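Local structure of phytase (Debaryomyces castellii, 2GFI) at the interface of chains A and B and the interface of chains A and C. The protein hydrolyses phytate (inositol hexakisphosphate) as a 3-phytase of the histidine acid phosphatase family, releasing phosphate from the inositol ring. Sequence-based numbering; all coordinates share one arbitrary frame. Chains: chain A/B/C, phytase.

Contact 1: the interface of chains A and B. Residues chain A 124, 127-129, 135; chain B 142, 145-146.
The gamma-methyl CG2 of B:Ile142 forms the apolar centre of this patch, where a helix of chain B packs on a loop and a helix of chain A; the interface belongs to the deposited assembly and may or may not persist in solution. CG2 sits anti to its own backbone N and meets the methyl CG2 of A:Thr135 at 3.4 Å, a tight contact of obliquely crossing side chains. A branched side chain suits this helix face: CD1, ending the other branch, borders the same threonine methyl, and CG2 also touches CG of A:Pro124. That compact, rigid ring packs its CB against the aliphatic CG of B:Arg145 at 3.3 Å. The arginine bends at chi2 and chi3, so NH1 points almost straight at water 1 (174° at H), in plane at the guanidinium edge, and this water also meets A:Pro124 O.

B:Thr146 uses both branches. Its chi1 of -66° sets OG1 beside the backbone N and so leaves CG2 anti to it, 3.5 Å from the carbonyl O of A:Asp128. OG1, with A:Pro124 CB and CG packed on it, makes a hydrogen bond back to B:Ile142 O (3.1 Å) from above the carbonyl plane. Through water 3 it reaches the loop at A:Ser127 O and A:Ser129 O. An alanine here, lacking both branches, would probably loosen the loop packing and disturb this bridge. Water 2, also on B:Thr146 OG1, lies 2.6 Å from the hydroxyl OG1 of A:Thr135.

Contact 2: the interface of chains A and C. Residues chain A 139-140, 143, 146, 374, 394; chain C 18-19.
C:Asp19 is the chain C residue of this patch that buries most surface, part of a loop docked on the helix 133-148 of chain A; this interface of the deposited assembly may or may not persist in solution. OD2 forms a salt bridge with NH1 of A:Arg374 at 3.3 Å. The groups meet tip to tip, with C:Asp19 CG at the guanidinium edge but the carboxylate plane turned 80° to it, so the pairing is not the flat two-pronged kind. OD2 also lies 3.4 Å from the methyl CB of A:Ala143, where a small residue allows close approach to the helix. C:Asp19 CB rests 3.3 Å from A:Lys139 O and packs against A:Lys139 CB; the lysine's extended chain carries CD alongside the aspartate's backbone carbonyl. The amide NE2 of C:Gln18 lies 3.6 Å from A:Ala143 CB.

Water 4 joins A:Lys139 O to C:Gln18 O, and water 5, at the guanidinium edge, links A:Arg374 NH1 and, less directly, NH2 to C:Asp19 O. A long arginine can thus serve side chain and backbone together.

In the second shell, A:His140, its CG anti to the backbone N (chi1 -176°), supports the arginine. A:Asp394 OD2, 4.3 Å from C:Asp19 OD1, would probably raise the aspartate's proton affinity, an effect the nearer arginine would probably offset. The imidazole ND1 of A:His140 lies 3.5 Å above the guanidinium plane of A:Arg374, over its centre.

Contact 1: the interface of chains A and B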
loop_
_atom_site.group_PDB
_atom_site.type_symbol
_atom_site.label_atom_id
_atom_site.label_comp_id
_atom_site.label_asym_id
_atom_site.label_seq_id
_atom_site.Cartn_x
_atom_site.Cartn_y
_atom_site.Cartn_z
ATOM N N PRO A 124 15.997 -5.940 -19.577
ATOM C CA PRO A 124 17.058 -6.230 -18.633
ATOM C C PRO A 124 18.441 -6.105 -19.248
ATOM O O PRO A 124 19.423 -5.923 -18.554
ATOM C CB PRO A 124 16.779 -7.690 -18.279
ATOM C CG PRO A 124 15.337 -7.804 -18.335
ATOM C CD PRO A 124 14.951 -6.979 -19.547
ATOM N N SER A 127 19.053 -1.925 -19.973
ATOM C CA SER A 127 18.394 -1.070 -19.027
ATOM C C SER A 127 18.394 -1.681 -17.635
ATOM O O SER A 127 18.265 -2.896 -17.499
ATOM C CB SER A 127 16.949 -0.891 -19.471
ATOM O OG SER A 127 16.292 0.029 -18.637
ATOM N N ASP A 128 18.515 -0.847 -16.602
ATOM C CA ASP A 128 18.439 -1.355 -15.228
ATOM C C ASP A 128 17.099 -0.972 -14.569
ATOM O O ASP A 128 16.925 -1.036 -13.361
ATOM C CB ASP A 128 19.662 -0.913 -14.418
ATOM C CG ASP A 128 19.515 0.460 -13.876
ATOM O OD1 ASP A 128 18.620 1.212 -14.331
ATOM O OD2 ASP A 128 20.249 0.894 -12.961
ATOM N N SER A 129 16.149 -0.601 -15.411
ATOM C CA SER A 129 14.856 -0.159 -14.972
ATOM C C SER A 129 13.908 -1.330 -14.732
ATOM O O SER A 129 13.761 -2.211 -15.565
ATOM C CB SER A 129 14.252 0.722 -16.041
ATOM O OG SER A 129 13.047 1.235 -15.573
ATOM N N THR A 135 10.104 -6.787 -19.934
ATOM C CA THR A 135 9.634 -7.334 -18.665
ATOM C C THR A 135 8.126 -7.201 -18.570
ATOM O O THR A 135 7.418 -8.167 -18.259
ATOM C CB THR A 135 10.341 -6.618 -17.524
ATOM O OG1 THR A 135 11.743 -6.895 -17.606
ATOM C CG2 THR A 135 9.932 -7.160 -16.189
ATOM N N ILE B 142 14.204 -12.384 -14.655
ATOM C CA ILE B 142 14.173 -11.045 -15.224
ATOM C C ILE B 142 14.842 -10.035 -14.300
ATOM O O ILE B 142 15.741 -9.330 -14.720
ATOM C CB ILE B 142 12.733 -10.588 -15.487
ATOM C CG1 ILE B 142 12.080 -11.428 -16.567
ATOM C CG2 ILE B 142 12.713 -9.073 -15.865
ATOM C CD1 ILE B 142 10.625 -11.110 -16.710
ATOM N N ARG B 145 18.621 -10.576 -14.051
ATOM C CA ARG B 145 19.344 -10.010 -15.182
ATOM C C ARG B 145 19.416 -8.474 -15.088
ATOM O O ARG B 145 20.433 -7.875 -15.413
ATOM C CB ARG B 145 18.677 -10.378 -16.513
ATOM C CG ARG B 145 19.357 -9.675 -17.664
ATOM C CD ARG B 145 20.870 -9.952 -17.799
ATOM N NE ARG B 145 20.822 -10.920 -18.830
ATOM C CZ ARG B 145 21.036 -10.740 -20.099
ATOM N NH1 ARG B 145 21.552 -9.651 -20.583
ATOM N NH2 ARG B 145 20.789 -11.746 -20.861
ATOM N N THR B 146 18.323 -7.848 -14.660
ATOM C CA THR B 146 18.294 -6.405 -14.509
ATOM C C THR B 146 19.378 -5.869 -13.587
ATOM O O THR B 146 20.036 -4.930 -13.926
ATOM C CB THR B 146 16.916 -5.964 -14.026
ATOM O OG1 THR B 146 15.978 -6.245 -15.069
ATOM C CG2 THR B 146 16.874 -4.469 -13.914
HETATM O O HOH W 1 22.100 -7.363 -18.750
HETATM O O HOH W 2 13.016 -5.747 -15.643
HETATM O O HOH W 3 15.473 -3.891 -16.829
#

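Contact 2: the interface of chains A and C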
loop_
_atom_site.group_PDB
_atom_site.type_symbol
_atom_site.label_atom_id
_atom_site.label_comp_id
_atom_site.label_asym_id
_atom_site.label_seq_id
_atom_site.Cartn_x
_atom_site.Cartn_y
_atom_site.Cartn_z
ATOM N N LYS A 139 5.712 -10.392 -18.452
ATOM C CA LYS A 139 4.805 -10.593 -17.297
ATOM C C LYS A 139 3.365 -10.625 -17.761
ATOM O O LYS A 139 2.543 -11.364 -17.194
ATOM C CB LYS A 139 4.949 -9.482 -16.252
ATOM C CG LYS A 139 6.248 -9.438 -15.542
ATOM C CD LYS A 139 6.198 -8.352 -14.460
ATOM C CE LYS A 139 7.466 -8.330 -13.612
ATOM N NZ LYS A 139 7.651 -6.973 -13.023
ATOM N N HIS A 140 3.063 -9.780 -18.764
ATOM C CA HIS A 140 1.752 -9.726 -19.364
ATOM C C HIS A 140 1.409 -11.085 -20.019
ATOM O O HIS A 140 0.331 -11.619 -19.805
ATOM C CB HIS A 140 1.636 -8.586 -20.390
ATOM C CG HIS A 140 0.252 -8.436 -20.959
ATOM N ND1 HIS A 140 -0.027 -7.658 -22.061
ATOM C CD2 HIS A 140 -0.927 -9.000 -20.589
ATOM C CE1 HIS A 140 -1.321 -7.729 -22.337
ATOM N NE2 HIS A 140 -1.895 -8.526 -21.448
ATOM N N ALA A 143 0.522 -13.620 -17.357
ATOM C CA ALA A 143 -0.748 -13.301 -16.746
ATOM C C ALA A 143 -1.846 -13.685 -17.699
ATOM O O ALA A 143 -2.925 -14.137 -17.302
ATOM C CB ALA A 143 -0.822 -11.783 -16.437
ATOM N N THR A 146 -2.259 -17.320 -17.728
ATOM C CA THR A 146 -2.981 -17.679 -16.499
ATOM C C THR A 146 -4.485 -17.447 -16.628
ATOM O O THR A 146 -5.241 -18.291 -16.247
ATOM C CB THR A 146 -2.444 -16.931 -15.267
ATOM O OG1 THR A 146 -1.124 -17.365 -14.987
ATOM C CG2 THR A 146 -3.182 -17.394 -14.030
ATOM N N ARG A 374 -2.780 -2.508 -23.556
ATOM C CA ARG A 374 -3.426 -3.748 -23.865
ATOM C C ARG A 374 -4.901 -3.489 -24.062
ATOM O O ARG A 374 -5.594 -3.000 -23.171
ATOM C CB ARG A 374 -3.161 -4.802 -22.765
ATOM C CG ARG A 374 -3.422 -4.327 -21.330
ATOM C CD ARG A 374 -2.579 -4.996 -20.284
ATOM N NE ARG A 374 -1.205 -4.565 -20.440
ATOM C CZ ARG A 374 -0.171 -4.982 -19.718
ATOM N NH1 ARG A 374 -0.328 -5.882 -18.745
ATOM N NH2 ARG A 374 1.027 -4.461 -19.960
ATOM N N ASP A 394 -6.464 -3.385 -18.288
ATOM C CA ASP A 394 -6.883 -4.091 -17.105
ATOM C C ASP A 394 -8.159 -3.608 -16.461
ATOM O O ASP A 394 -8.409 -3.933 -15.310
ATOM C CB ASP A 394 -5.772 -4.169 -16.080
ATOM C CG ASP A 394 -4.631 -4.976 -16.547
ATOM O OD1 ASP A 394 -4.877 -6.128 -16.980
ATOM O OD2 ASP A 394 -3.446 -4.562 -16.495
ATOM N N GLN C 18 -0.308 -8.624 -10.636
ATOM C CA GLN C 18 0.488 -9.803 -10.989
ATOM C C GLN C 18 1.423 -9.572 -12.179
ATOM O O GLN C 18 2.413 -10.316 -12.375
ATOM C CB GLN C 18 -0.440 -10.974 -11.272
ATOM C CG GLN C 18 -1.185 -10.808 -12.556
ATOM C CD GLN C 18 -2.221 -11.856 -12.730
ATOM O OE1 GLN C 18 -3.393 -11.618 -12.414
ATOM N NE2 GLN C 18 -1.807 -13.045 -13.188
ATOM N N ASP C 19 1.129 -8.578 -13.001
ATOM C CA ASP C 19 2.025 -8.382 -14.129
ATOM C C ASP C 19 2.692 -6.997 -14.147
ATOM O O ASP C 19 3.141 -6.540 -15.183
ATOM C CB ASP C 19 1.378 -8.809 -15.449
ATOM C CG ASP C 19 0.136 -8.027 -15.778
ATOM O OD1 ASP C 19 -0.087 -6.954 -15.149
ATOM O OD2 ASP C 19 -0.694 -8.414 -16.657
HETATM O O HOH W 4 2.605 -12.244 -14.535
HETATM O O HOH W 5 2.460 -6.436 -17.808
#

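Contact 1 and contact 2 lie about 17 Å apart between the centres of their C-alpha atoms, and both draw on the helix 133-148. By the two-fold symmetry of each interface, the same threonine of chain A, A:Thr146, serves both, buried in contact 1 and peripheral in contact 2. Together the two interfaces could build the deposited tetramer, though the structure alone does not show that it forms in solution. Neither contact is at the active site: the centres of contact 1 and contact 2 are about 15 Å and 13 Å from A:His70, the nucleophile of the RHGxRxP motif.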